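Side-chain contacts in single-strand DNA-binding protein (PDB 3BTP), which binds single-stranded DNA regardless of its sequence and mediates nuclear uptake of single-stranded T-DNA during plant transformation by Agrobacterium: residues A[148-153]-A[160-165]; A[144-149]-A[212-217]; A[118-123]-A[252-257]; A[167-172]-A[196-201]. All coordinates share one frame; numbering follows the deposited sequence.

Contact 1. Residues A[148-153]-A[160-165]; sequences SCRLYR and YPPPLA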
loop_
_atom_site.group_PDB
_atom_site.type_symbol
_atom_site.label_atom_id
_atom_site.label_comp_id
_atom_site.label_asym_id
_atom_site.label_seq_id
_atom_site.Cartn_x
_atom_site.Cartn_y
_atom_site.Cartn_z
ATOM N N SER A 148 22.707 -13.757 5.504
ATOM C CA SER A 148 22.134 -12.888 4.453
ATOM C C SER A 148 21.007 -12.022 4.999
ATOM O O SER A 148 20.321 -12.417 5.961
ATOM C CB SER A 148 21.552 -13.736 3.285
ATOM O OG SER A 148 22.558 -14.565 2.766
ATOM N N CYS A 149 20.790 -10.874 4.339
ATOM C CA CYS A 149 19.458 -10.263 4.319
ATOM C C CYS A 149 18.482 -11.033 3.351
ATOM O O CYS A 149 18.625 -10.973 2.128
ATOM C CB CYS A 149 19.502 -8.756 3.982
ATOM S SG CYS A 149 17.869 -8.026 4.225
ATOM N N ARG A 150 17.513 -11.767 3.904
ATOM C CA ARG A 150 16.558 -12.521 3.085
ATOM C C ARG A 150 15.305 -11.682 2.712
ATOM O O ARG A 150 14.574 -11.192 3.585
ATOM C CB ARG A 150 16.135 -13.802 3.831
ATOM C CG ARG A 150 17.288 -14.732 4.257
ATOM C CD ARG A 150 16.734 -16.116 4.748
ATOM N NE ARG A 150 15.779 -16.015 5.868
ATOM C CZ ARG A 150 16.071 -15.943 7.183
ATOM N NH1 ARG A 150 17.336 -15.974 7.605
ATOM N NH2 ARG A 150 15.072 -15.886 8.094
ATOM N N LEU A 151 15.041 -11.528 1.428
ATOM C CA LEU A 151 13.910 -10.695 1.008
ATOM C C LEU A 151 12.802 -11.624 0.480
ATOM O O LEU A 151 13.098 -12.423 -0.366
ATOM C CB LEU A 151 14.371 -9.655 -0.038
ATOM C CG LEU A 151 15.258 -8.475 0.435
ATOM C CD1 LEU A 151 15.608 -7.481 -0.686
ATOM C CD2 LEU A 151 14.606 -7.622 1.596
ATOM N N TYR A 152 11.581 -11.575 1.071
ATOM C CA TYR A 152 10.442 -12.439 0.656
ATOM C C TYR A 152 9.441 -11.638 -0.218
ATOM O O TYR A 152 9.014 -10.561 0.189
ATOM C CB TYR A 152 9.722 -12.959 1.886
ATOM C CG TYR A 152 10.628 -13.663 2.840
ATOM C CD1 TYR A 152 10.899 -15.023 2.675
ATOM C CD2 TYR A 152 11.259 -12.974 3.887
ATOM C CE1 TYR A 152 11.762 -15.672 3.517
ATOM C CE2 TYR A 152 12.133 -13.615 4.748
ATOM C CZ TYR A 152 12.352 -14.973 4.563
ATOM O OH TYR A 152 13.157 -15.656 5.420
ATOM N N ARG A 153 9.093 -12.149 -1.382
ATOM C CA ARG A 153 8.170 -11.484 -2.306
ATOM C C ARG A 153 6.749 -11.641 -1.720
ATOM O O ARG A 153 6.394 -12.728 -1.277
ATOM C CB ARG A 153 8.229 -12.155 -3.668
ATOM C CG ARG A 153 7.527 -11.358 -4.791
ATOM C CD ARG A 153 7.331 -12.229 -6.086
ATOM N NE ARG A 153 6.623 -11.453 -7.130
ATOM C CZ ARG A 153 7.174 -10.519 -7.917
ATOM N NH1 ARG A 153 8.487 -10.246 -7.863
ATOM N NH2 ARG A 153 6.414 -9.868 -8.810
ATOM N N TYR A 160 9.993 -8.098 1.483
ATOM C CA TYR A 160 10.077 -7.879 2.942
ATOM C C TYR A 160 11.263 -8.603 3.492
ATOM O O TYR A 160 11.460 -9.774 3.182
ATOM C CB TYR A 160 8.863 -8.471 3.672
ATOM C CG TYR A 160 7.582 -7.674 3.561
ATOM C CD1 TYR A 160 7.135 -6.908 4.639
ATOM C CD2 TYR A 160 6.826 -7.663 2.375
ATOM C CE1 TYR A 160 5.969 -6.197 4.562
ATOM C CE2 TYR A 160 5.666 -6.911 2.270
ATOM C CZ TYR A 160 5.234 -6.182 3.380
ATOM O OH TYR A 160 4.047 -5.469 3.356
ATOM N N PRO A 161 12.031 -7.901 4.361
ATOM C CA PRO A 161 13.113 -8.542 5.117
ATOM C C PRO A 161 12.457 -9.213 6.293
ATOM O O PRO A 161 11.288 -8.947 6.544
ATOM C CB PRO A 161 14.027 -7.352 5.526
ATOM C CG PRO A 161 13.054 -6.148 5.648
ATOM C CD PRO A 161 11.867 -6.449 4.684
ATOM N N PRO A 162 13.185 -10.096 7.015
ATOM C CA PRO A 162 12.603 -11.100 7.888
ATOM C C PRO A 162 11.708 -10.641 9.049
ATOM O O PRO A 162 10.668 -11.240 9.193
ATOM C CB PRO A 162 13.852 -11.890 8.392
ATOM C CG PRO A 162 14.833 -11.693 7.281
ATOM C CD PRO A 162 14.650 -10.267 6.935
ATOM N N PRO A 163 12.159 -9.642 9.894
ATOM C CA PRO A 163 11.353 -9.233 11.079
ATOM C C PRO A 163 10.011 -8.651 10.633
ATOM O O PRO A 163 9.004 -8.862 11.306
ATOM C CB PRO A 163 12.155 -8.095 11.708
ATOM C CG PRO A 163 13.251 -7.681 10.662
ATOM C CD PRO A 163 13.408 -8.850 9.733
ATOM N N LEU A 164 9.998 -7.999 9.453
ATOM C CA LEU A 164 8.768 -7.493 8.841
ATOM C C LEU A 164 7.944 -8.525 8.104
ATOM O O LEU A 164 6.773 -8.482 8.186
ATOM C CB LEU A 164 9.099 -6.302 7.912
ATOM C CG LEU A 164 9.811 -5.105 8.594
ATOM C CD1 LEU A 164 10.064 -4.029 7.587
ATOM C CD2 LEU A 164 9.133 -4.507 9.800
ATOM N N ALA A 165 8.554 -9.424 7.335
ATOM C CA ALA A 165 7.817 -10.516 6.755
ATOM C C ALA A 165 7.083 -11.327 7.795
ATOM O O ALA A 165 5.948 -11.748 7.567
ATOM C CB ALA A 165 8.790 -11.480 5.814
#

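Contact 2. Residues A[144-149]-A[212-217]; sequences EFNASC and DIFYQT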
loop_
_atom_site.group_PDB
_atom_site.type_symbol
_atom_site.label_atom_id
_atom_site.label_comp_id
_atom_site.label_asym_id
_atom_site.label_seq_id
_atom_site.Cartn_x
_atom_site.Cartn_y
_atom_site.Cartn_z
ATOM N N GLU A 144 24.694 -19.472 5.805
ATOM C CA GLU A 144 24.530 -18.546 4.707
ATOM C C GLU A 144 23.123 -17.863 4.713
ATOM O O GLU A 144 23.008 -16.629 4.684
ATOM C CB GLU A 144 24.829 -19.233 3.372
ATOM C CG GLU A 144 24.786 -18.124 2.278
ATOM C CD GLU A 144 25.052 -18.586 0.852
ATOM O OE1 GLU A 144 25.668 -19.692 0.615
ATOM O OE2 GLU A 144 24.660 -17.768 -0.018
ATOM N N PHE A 145 22.075 -18.670 4.797
ATOM C CA PHE A 145 20.680 -18.172 4.997
ATOM C C PHE A 145 20.584 -17.188 6.162
ATOM O O PHE A 145 20.033 -16.096 5.994
ATOM C CB PHE A 145 19.678 -19.321 5.188
ATOM C CG PHE A 145 19.288 -20.059 3.899
ATOM C CD1 PHE A 145 18.768 -19.352 2.794
ATOM C CD2 PHE A 145 19.326 -21.486 3.835
ATOM C CE1 PHE A 145 18.352 -19.990 1.683
ATOM C CE2 PHE A 145 18.922 -22.196 2.671
ATOM C CZ PHE A 145 18.436 -21.437 1.567
ATOM N N ASN A 146 21.105 -17.547 7.344
ATOM C CA ASN A 146 21.072 -16.673 8.522
ATOM C C ASN A 146 21.976 -15.462 8.549
ATOM O O ASN A 146 21.792 -14.582 9.416
ATOM C CB ASN A 146 21.221 -17.453 9.822
ATOM C CG ASN A 146 19.928 -18.262 10.181
ATOM O OD1 ASN A 146 20.012 -19.316 10.797
ATOM N ND2 ASN A 146 18.749 -17.770 9.758
ATOM N N ALA A 147 22.945 -15.394 7.640
ATOM C CA ALA A 147 23.919 -14.282 7.532
ATOM C C ALA A 147 23.511 -13.290 6.475
ATOM O O ALA A 147 23.987 -12.150 6.482
ATOM C CB ALA A 147 25.304 -14.817 7.131
ATOM N N SER A 148 22.707 -13.757 5.504
ATOM C CA SER A 148 22.134 -12.888 4.453
ATOM C C SER A 148 21.007 -12.022 4.999
ATOM O O SER A 148 20.321 -12.417 5.961
ATOM C CB SER A 148 21.552 -13.736 3.285
ATOM O OG SER A 148 22.558 -14.565 2.766
ATOM N N CYS A 149 20.790 -10.874 4.339
ATOM C CA CYS A 149 19.458 -10.263 4.319
ATOM C C CYS A 149 18.482 -11.033 3.351
ATOM O O CYS A 149 18.625 -10.973 2.128
ATOM C CB CYS A 149 19.502 -8.756 3.982
ATOM S SG CYS A 149 17.869 -8.026 4.225
ATOM N N ASP A 212 15.933 -17.603 11.090
ATOM C CA ASP A 212 15.940 -16.502 12.084
ATOM C C ASP A 212 15.057 -15.344 11.635
ATOM O O ASP A 212 15.000 -15.039 10.491
ATOM C CB ASP A 212 17.367 -16.008 12.377
ATOM C CG ASP A 212 18.192 -17.030 13.204
ATOM O OD1 ASP A 212 17.677 -18.103 13.623
ATOM O OD2 ASP A 212 19.383 -16.755 13.409
ATOM N N ILE A 213 14.412 -14.699 12.595
ATOM C CA ILE A 213 13.464 -13.607 12.360
ATOM C C ILE A 213 14.141 -12.237 12.467
ATOM O O ILE A 213 13.843 -11.324 11.651
ATOM C CB ILE A 213 12.254 -13.720 13.318
ATOM C CG1 ILE A 213 11.498 -15.008 13.070
ATOM C CG2 ILE A 213 11.304 -12.634 13.012
ATOM C CD1 ILE A 213 10.800 -15.613 14.275
ATOM N N PHE A 214 15.093 -12.121 13.414
ATOM C CA PHE A 214 15.925 -10.905 13.615
ATOM C C PHE A 214 15.121 -9.738 14.121
ATOM O O PHE A 214 15.387 -8.560 13.781
ATOM C CB PHE A 214 16.741 -10.498 12.354
ATOM C CG PHE A 214 17.588 -11.610 11.790
ATOM C CD1 PHE A 214 18.737 -12.041 12.465
ATOM C CD2 PHE A 214 17.251 -12.218 10.568
ATOM C CE1 PHE A 214 19.517 -13.069 11.937
ATOM C CE2 PHE A 214 18.024 -13.244 10.033
ATOM C CZ PHE A 214 19.162 -13.667 10.710
ATOM N N TYR A 215 14.177 -10.050 14.991
ATOM C CA TYR A 215 13.342 -9.042 15.619
ATOM C C TYR A 215 14.021 -8.378 16.840
ATOM O O TYR A 215 13.495 -7.374 17.362
ATOM C CB TYR A 215 12.017 -9.648 16.036
ATOM C CG TYR A 215 12.195 -10.741 17.049
ATOM C CD1 TYR A 215 12.328 -10.440 18.408
ATOM C CD2 TYR A 215 12.288 -12.083 16.656
ATOM C CE1 TYR A 215 12.532 -11.460 19.369
ATOM C CE2 TYR A 215 12.461 -13.080 17.575
ATOM C CZ TYR A 215 12.586 -12.775 18.937
ATOM O OH TYR A 215 12.761 -13.789 19.889
ATOM N N GLN A 216 15.133 -8.953 17.313
ATOM C CA GLN A 216 15.868 -8.454 18.526
ATOM C C GLN A 216 16.328 -7.033 18.352
ATOM O O GLN A 216 16.949 -6.707 17.340
ATOM C CB GLN A 216 17.065 -9.375 18.920
ATOM C CG GLN A 216 16.669 -10.815 19.383
ATOM C CD GLN A 216 16.370 -11.844 18.254
ATOM O OE1 GLN A 216 16.445 -11.543 17.076
ATOM N NE2 GLN A 216 15.991 -13.066 18.650
ATOM N N THR A 217 15.993 -6.192 19.334
ATOM C CA THR A 217 16.354 -4.754 19.310
ATOM C C THR A 217 17.789 -4.561 19.843
ATOM O O THR A 217 18.325 -5.422 20.539
ATOM C CB THR A 217 15.357 -3.845 20.087
ATOM O OG1 THR A 217 15.345 -4.226 21.450
ATOM C CG2 THR A 217 13.915 -3.985 19.569
#

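Contact 3. Residues A[118-123]-A[252-257]; sequences ILVRQT and HQFQAG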
loop_
_atom_site.group_PDB
_atom_site.type_symbol
_atom_site.label_atom_id
_atom_site.label_comp_id
_atom_site.label_asym_id
_atom_site.label_seq_id
_atom_site.Cartn_x
_atom_site.Cartn_y
_atom_site.Cartn_z
ATOM N N ILE A 118 14.971 -13.306 -2.512
ATOM C CA ILE A 118 16.250 -12.816 -2.929
ATOM C C ILE A 118 17.193 -12.870 -1.696
ATOM O O ILE A 118 16.805 -12.473 -0.596
ATOM C CB ILE A 118 16.144 -11.365 -3.450
ATOM C CG1 ILE A 118 15.133 -11.239 -4.623
ATOM C CG2 ILE A 118 17.512 -10.816 -3.829
ATOM C CD1 ILE A 118 14.790 -9.830 -4.983
ATOM N N LEU A 119 18.426 -13.347 -1.891
ATOM C CA LEU A 119 19.446 -13.349 -0.833
ATOM C C LEU A 119 20.373 -12.186 -1.035
ATOM O O LEU A 119 20.994 -12.068 -2.104
ATOM C CB LEU A 119 20.282 -14.670 -0.849
ATOM C CG LEU A 119 19.501 -15.904 -0.335
ATOM C CD1 LEU A 119 20.497 -17.063 -0.150
ATOM C CD2 LEU A 119 18.702 -15.665 1.027
ATOM N N VAL A 120 20.440 -11.292 -0.049
ATOM C CA VAL A 120 21.317 -10.122 -0.200
ATOM C C VAL A 120 22.551 -10.270 0.678
ATOM O O VAL A 120 22.463 -10.722 1.812
ATOM C CB VAL A 120 20.618 -8.760 0.113
ATOM C CG1 VAL A 120 21.535 -7.570 -0.305
ATOM C CG2 VAL A 120 19.231 -8.677 -0.578
ATOM N N ARG A 121 23.692 -9.850 0.144
ATOM C CA ARG A 121 24.949 -9.860 0.906
ATOM C C ARG A 121 25.708 -8.560 0.789
ATOM O O ARG A 121 25.577 -7.842 -0.204
ATOM C CB ARG A 121 25.833 -11.055 0.500
ATOM C CG ARG A 121 26.318 -10.964 -0.907
ATOM C CD ARG A 121 26.588 -12.372 -1.522
ATOM N NE ARG A 121 27.104 -12.209 -2.894
ATOM C CZ ARG A 121 26.397 -12.370 -4.025
ATOM N NH1 ARG A 121 25.090 -12.701 -3.997
ATOM N NH2 ARG A 121 26.982 -12.154 -5.195
ATOM N N GLN A 122 26.456 -8.235 1.833
ATOM C CA GLN A 122 27.365 -7.072 1.837
ATOM C C GLN A 122 28.703 -7.424 1.156
ATOM O O GLN A 122 29.334 -8.419 1.466
ATOM C CB GLN A 122 27.614 -6.603 3.265
ATOM C CG GLN A 122 26.394 -5.960 3.922
ATOM C CD GLN A 122 26.708 -5.437 5.332
ATOM O OE1 GLN A 122 27.065 -6.203 6.209
ATOM N NE2 GLN A 122 26.574 -4.119 5.538
ATOM N N THR A 123 29.145 -6.615 0.216
ATOM C CA THR A 123 30.429 -6.939 -0.432
ATOM C C THR A 123 31.381 -5.756 -0.386
ATOM O O THR A 123 32.297 -5.707 -1.176
ATOM C CB THR A 123 30.236 -7.331 -1.919
ATOM O OG1 THR A 123 29.752 -6.198 -2.621
ATOM C CG2 THR A 123 29.218 -8.471 -2.098
ATOM N N HIS A 252 20.723 -7.109 14.848
ATOM C CA HIS A 252 21.358 -7.593 13.602
ATOM C C HIS A 252 20.862 -6.744 12.442
ATOM O O HIS A 252 19.838 -7.073 11.764
ATOM C CB HIS A 252 20.983 -9.069 13.399
ATOM C CG HIS A 252 21.290 -9.924 14.594
ATOM N ND1 HIS A 252 20.313 -10.367 15.473
ATOM C CD2 HIS A 252 22.465 -10.431 15.046
ATOM C CE1 HIS A 252 20.879 -11.090 16.425
ATOM N NE2 HIS A 252 22.184 -11.149 16.183
ATOM N N GLN A 253 21.532 -5.628 12.240
ATOM C CA GLN A 253 21.068 -4.619 11.328
ATOM C C GLN A 253 21.026 -5.061 9.880
ATOM O O GLN A 253 20.085 -4.747 9.205
ATOM C CB GLN A 253 21.883 -3.336 11.422
ATOM C CG GLN A 253 21.918 -2.654 12.806
ATOM C CD GLN A 253 22.198 -1.139 12.640
ATOM O OE1 GLN A 253 21.244 -0.288 12.638
ATOM N NE2 GLN A 253 23.468 -0.799 12.441
ATOM N N PHE A 254 22.047 -5.739 9.392
ATOM C CA PHE A 254 22.071 -6.124 7.989
ATOM C C PHE A 254 20.949 -7.146 7.702
ATOM O O PHE A 254 20.170 -6.946 6.799
ATOM C CB PHE A 254 23.439 -6.675 7.542
ATOM C CG PHE A 254 23.416 -7.178 6.119
ATOM C CD1 PHE A 254 23.108 -6.326 5.065
ATOM C CD2 PHE A 254 23.647 -8.500 5.840
ATOM C CE1 PHE A 254 23.017 -6.829 3.752
ATOM C CE2 PHE A 254 23.557 -8.982 4.550
ATOM C CZ PHE A 254 23.272 -8.139 3.524
ATOM N N GLN A 255 20.868 -8.202 8.503
ATOM C CA GLN A 255 19.907 -9.258 8.365
ATOM C C GLN A 255 18.487 -8.829 8.538
ATOM O O GLN A 255 17.619 -9.443 7.937
ATOM C CB GLN A 255 20.164 -10.333 9.387
ATOM C CG GLN A 255 21.362 -11.191 9.099
ATOM C CD GLN A 255 22.600 -10.649 9.769
ATOM O OE1 GLN A 255 22.538 -9.661 10.488
ATOM N NE2 GLN A 255 23.745 -11.271 9.505
ATOM N N ALA A 256 18.242 -7.836 9.416
ATOM C CA ALA A 256 16.921 -7.249 9.613
ATOM C C ALA A 256 16.463 -6.395 8.447
ATOM O O ALA A 256 15.306 -6.047 8.389
ATOM C CB ALA A 256 16.849 -6.469 10.918
ATOM N N GLY A 257 17.343 -6.065 7.507
ATOM C CA GLY A 257 16.934 -5.261 6.320
ATOM C C GLY A 257 17.198 -3.772 6.508
ATOM O O GLY A 257 16.931 -2.940 5.612
#

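Contact 4. Residues A[167-172]-A[196-201]; sequences ERIDLP and LEVWNR. Unlike the reference sequence in segment 167-172: Leu171 (reference Ile).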
loop_
_atom_site.group_PDB
_atom_site.type_symbol
_atom_site.label_atom_id
_atom_site.label_comp_id
_atom_site.label_asym_id
_atom_site.label_seq_id
_atom_site.Cartn_x
_atom_site.Cartn_y
_atom_site.Cartn_z
ATOM N N GLU A 167 6.023 -10.352 10.958
ATOM C CA GLU A 167 4.876 -9.605 11.525
ATOM C C GLU A 167 3.765 -9.366 10.504
ATOM O O GLU A 167 2.604 -9.162 10.886
ATOM C CB GLU A 167 5.326 -8.288 12.218
ATOM C CG GLU A 167 6.026 -8.624 13.587
ATOM C CD GLU A 167 5.072 -9.390 14.575
ATOM O OE1 GLU A 167 3.834 -9.433 14.324
ATOM O OE2 GLU A 167 5.509 -9.915 15.610
ATOM N N ARG A 168 4.098 -9.387 9.230
ATOM C CA ARG A 168 3.083 -9.241 8.174
ATOM C C ARG A 168 2.145 -10.461 8.078
ATOM O O ARG A 168 1.057 -10.375 7.497
ATOM C CB ARG A 168 3.763 -8.912 6.819
ATOM C CG ARG A 168 2.953 -9.140 5.518
ATOM C CD ARG A 168 2.257 -7.860 5.189
ATOM N NE ARG A 168 1.197 -7.802 4.144
ATOM C CZ ARG A 168 -0.070 -8.128 4.343
ATOM N NH1 ARG A 168 -0.462 -8.718 5.472
ATOM N NH2 ARG A 168 -0.944 -7.893 3.394
ATOM N N ILE A 169 2.530 -11.596 8.660
ATOM C CA ILE A 169 1.561 -12.690 8.791
ATOM C C ILE A 169 0.388 -12.181 9.631
ATOM O O ILE A 169 0.571 -11.576 10.719
ATOM C CB ILE A 169 2.142 -14.014 9.339
ATOM C CG1 ILE A 169 3.340 -14.554 8.464
ATOM C CG2 ILE A 169 0.976 -15.070 9.456
ATOM C CD1 ILE A 169 4.533 -15.370 9.260
ATOM N N ASP A 170 -0.824 -12.317 9.127
ATOM C CA ASP A 170 -1.942 -11.727 9.880
ATOM C C ASP A 170 -2.666 -12.808 10.695
ATOM O O ASP A 170 -2.635 -13.974 10.339
ATOM C CB ASP A 170 -2.930 -10.978 8.984
ATOM C CG ASP A 170 -3.619 -11.897 8.043
ATOM O OD1 ASP A 170 -2.903 -12.755 7.485
ATOM O OD2 ASP A 170 -4.879 -11.800 7.886
ATOM N N LEU A 171 -3.264 -12.417 11.810
ATOM C CA LEU A 171 -4.066 -13.395 12.554
ATOM C C LEU A 171 -5.504 -13.440 12.041
ATOM O O LEU A 171 -6.161 -12.392 11.925
ATOM C CB LEU A 171 -4.059 -13.102 14.068
ATOM C CG LEU A 171 -2.577 -12.842 14.436
ATOM C CD1 LEU A 171 -2.583 -12.092 15.708
ATOM C CD2 LEU A 171 -1.721 -14.125 14.542
ATOM N N PRO A 172 -5.988 -14.654 11.775
ATOM C CA PRO A 172 -7.394 -14.941 11.537
ATOM C C PRO A 172 -8.296 -14.240 12.536
ATOM O O PRO A 172 -8.051 -14.288 13.756
ATOM C CB PRO A 172 -7.465 -16.453 11.709
ATOM C CG PRO A 172 -6.145 -16.902 11.146
ATOM C CD PRO A 172 -5.163 -15.865 11.673
ATOM N N LEU A 196 4.647 -18.096 14.074
ATOM C CA LEU A 196 5.796 -19.053 14.052
ATOM C C LEU A 196 5.485 -20.309 13.238
ATOM O O LEU A 196 6.323 -20.760 12.439
ATOM C CB LEU A 196 6.284 -19.407 15.477
ATOM C CG LEU A 196 7.547 -20.265 15.636
ATOM C CD1 LEU A 196 8.809 -19.507 15.101
ATOM C CD2 LEU A 196 7.783 -20.783 17.099
ATOM N N GLU A 197 4.259 -20.830 13.329
ATOM C CA GLU A 197 3.945 -22.027 12.534
ATOM C C GLU A 197 3.743 -21.743 11.056
ATOM O O GLU A 197 4.103 -22.509 10.236
ATOM C CB GLU A 197 2.721 -22.741 13.048
ATOM C CG GLU A 197 2.370 -22.479 14.451
ATOM C CD GLU A 197 1.482 -23.591 14.975
ATOM O OE1 GLU A 197 0.324 -23.725 14.438
ATOM O OE2 GLU A 197 1.978 -24.345 15.875
ATOM N N VAL A 198 3.126 -20.623 10.717
ATOM C CA VAL A 198 3.033 -20.197 9.328
ATOM C C VAL A 198 4.442 -19.988 8.792
ATOM O O VAL A 198 4.783 -20.474 7.725
ATOM C CB VAL A 198 2.169 -18.941 9.238
ATOM C CG1 VAL A 198 2.032 -18.484 7.809
ATOM C CG2 VAL A 198 0.795 -19.300 9.845
ATOM N N TRP A 199 5.259 -19.281 9.560
ATOM C CA TRP A 199 6.605 -18.910 9.134
ATOM C C TRP A 199 7.451 -20.160 8.868
ATOM O O TRP A 199 8.060 -20.297 7.804
ATOM C CB TRP A 199 7.208 -18.110 10.306
ATOM C CG TRP A 199 8.647 -17.780 10.182
ATOM C CD1 TRP A 199 9.704 -18.408 10.802
ATOM C CD2 TRP A 199 9.205 -16.688 9.432
ATOM N NE1 TRP A 199 10.862 -17.792 10.469
ATOM C CE2 TRP A 199 10.599 -16.728 9.634
ATOM C CE3 TRP A 199 8.651 -15.646 8.664
ATOM C CZ2 TRP A 199 11.457 -15.763 9.098
ATOM C CZ3 TRP A 199 9.513 -14.704 8.086
ATOM C CH2 TRP A 199 10.890 -14.759 8.325
ATOM N N ASN A 200 7.508 -21.054 9.862
ATOM C CA ASN A 200 8.191 -22.382 9.775
ATOM C C ASN A 200 7.756 -23.273 8.627
ATOM O O ASN A 200 8.586 -23.848 7.880
ATOM C CB ASN A 200 8.066 -23.111 11.103
ATOM C CG ASN A 200 9.043 -22.585 12.097
ATOM O OD1 ASN A 200 8.969 -22.886 13.288
ATOM N ND2 ASN A 200 10.004 -21.770 11.606
ATOM N N ARG A 201 6.455 -23.366 8.448
ATOM C CA ARG A 201 5.919 -24.136 7.315
ATOM C C ARG A 201 6.267 -23.466 5.974
ATOM O O ARG A 201 6.593 -24.149 5.019
ATOM C CB ARG A 201 4.401 -24.352 7.479
ATOM C CG ARG A 201 3.666 -25.069 6.317
ATOM C CD ARG A 201 2.190 -24.578 6.187
ATOM N NE ARG A 201 1.501 -24.586 7.480
ATOM C CZ ARG A 201 0.624 -23.675 7.932
ATOM N NH1 ARG A 201 0.225 -22.614 7.207
ATOM N NH2 ARG A 201 0.137 -23.830 9.159
#

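Contact 1. Residues A[148-153]-A[160-165]
Tyr152 and Tyr160 form an antiparallel hydrogen-bonded pair: Tyr152 N binds Tyr160 O at 2.8 Å, and Tyr160 N binds Tyr152 O at 2.9 Å. Both bonds are nearly straight, at 171° and 166°. Beyond this pair the second segment turns into a helix, with Pro161 at its N-cap position. Pro161 CA adds a CA-H...O contact to Arg150 O.

The Tyr152 ring has a large share in the side-chain contact. With CG anti to the carbonyl carbon (chi1 -55°), the ring lies beside the start of helix 162-167. Its CD2 meets Ala165 CB at 3.5 Å, an oblique approach. Pro162 CA lies at the edge of the same ring. Next to Tyr152 in the strand, Leu151 turns to the opposite face, where its CD2 touches Pro161 CB at 4.0 Å. Cys149 SG lies 4.1 Å from Pro161 CB.

Arg150 runs roughly perpendicular to Pro162. Pro162 CG sits over one face of the guanidinium, offset toward its rim. Outside the contact, Arg150 NH2 bonds to Asp212 O and NH1 to Phe145 O. The Tyr152 ring also meets the rings of Trp199 and His203 of helix 186-206.

Two adjacent strands of an antiparallel sheet, the second a short edge strand passing straight into a proline-started helix, make up this strand-to-helix junction.

Contact 2. Residues A[144-149]-A[212-217]
Asn146, near the end of helix 142-147, meets Asp212 and Phe214 of a loop. The tight part is the approach of the Phe214 ring to the helix backbone. Phe214 CZ comes to 3.1 Å from Asn146 O, which sits oblique to the ring. The first torsion of Phe214 (chi1 -53°) sets CG beside its own backbone N, and this directs the ring at the helix end. The ring is buried and also touches Pro162. Asp212 CB lies over one of its faces, 3.4 Å above the plane of the Phe214 ring and toward the rim.

The solvent side is the pairing of Asn146 with Asp212, which is exposed. The side-chain amide of Asn146 stacks on the carboxylate of Asp212, with the two planes 10° apart. Asn146 CG is 3.6 Å from Asp212 OD2. As whole side chains the two lie crosswise. From Tyr215 to Thr217 the loop leaves the helix altogether.

The contact therefore combines a flat polar stack near solvent with a buried aromatic ring set against a carbonyl. The stack at the rim is likely to tolerate water around it, whereas the enclosed ring probably depends on water being kept away.

Contact 3. Residues A[118-123]-A[252-257]
Phe254 packs against strand 117-124 at Val120, Arg121 and Gln122, and it supplies all the contacts from its side.

The first kind is a CH-pi contact. Gln122 CG lies over one face of the Phe254 ring, 3.6 Å from its centroid and 19° off the ring normal. The glutamine chain is extended beyond CG, so its amide continues across the same ring. Amide and ring planes are 8° apart and stacked. The two side chains run antiparallel alongside one another, and Gln122 OE1 ends 3.9 Å from Phe254 CB.

The second kind joins the ring to the backbone. Val120 O sits at the ring edge, near its plane, 3.2 Å from Phe254 CZ. Arg121 CA approaches the same Phe254 CZ at 3.6 Å, obliquely. Phe254 CG is anti to the backbone N (chi1 175°), which sends the ring out from its loop to the strand.

The third kind is apolar. Val120 CG1 meets Phe254 CZ at 4.2 Å. Cys149 and Phe128, on the two strands flanking 117-124, also touch Phe254.

No hydrogen bond crosses between the segments. Phe254 opens a type I beta turn that closes at Gly257. The result is a loop aromatic from a beta turn packed against a central strand of a four-stranded antiparallel sheet.

Contact 4. Residues A[167-172]-A[196-201]
Ile169 faces helix 186-206 and carries the whole contact from its side, meeting Val198 and Trp199. Its CB points at the helix and divides into two branches. The CG2 branch is anti to the backbone N and goes to Val198, where Ile169 CG2 lies 3.9 Å from Val198 CG1. The same methyl, Ile169 CG2, is 4.1 Å from Val198 CB. On the other branch, Ile169 CG1 passes Val198 CG1 at 4.2 Å. The isoleucine and valine lie side by side, pointing opposite ways.

CG1 stands beside the backbone N (chi1 -57°) and carries CD1 on to Trp199. There Ile169 CD1 meets Trp199 CB at 4.0 Å and the backbone N of Trp199 at the same distance. CD1 also lies at the edge of the indole, near its plane, with Trp199 CE3 4.2 Å from Ile169 CD1. The isoleucine comes in across the line of the tryptophan side chain.

The indole has other neighbours. Its NE1 bonds to Thr211 O, and Phe166 meets the ring edge-to-face. Nearby, Glu167 forms a salt bridge with Lys195 of helix 186-206, which also makes a weak hydrogen bond to Ile169 O.

Loop and helix meet through apolar groups, with no polar side-chain pair between the two segments. The fit probably rests on van der Waals packing at a partly exposed spot, while charged pairing lies beside it.

Overall arrangement
The four contacts lie in the region of the four-stranded antiparallel sheet 127-132, 117-124, 149-153, 159-160. Contacts 1, 2 and 3 cluster, with centres 8 to 9 Å apart. Contacts 1 and 2 share Ser148 and Cys149, where helix 142-147 leads into strand 149-153. Contact 3 uses the neighbouring strand 117-124. Contact 4 lies about 13 Å from contact 1, centre to centre, and about 21 Å from contact 3. It joins helix 186-206 to the loop after helix 162-167. Along the chain, contact 3 encloses the others. Contacts 1 and 4 follow in series, and contact 4 falls inside contact 2. Loop 252-257 and helix 186-206 are thus brought back onto the N-terminal sheet.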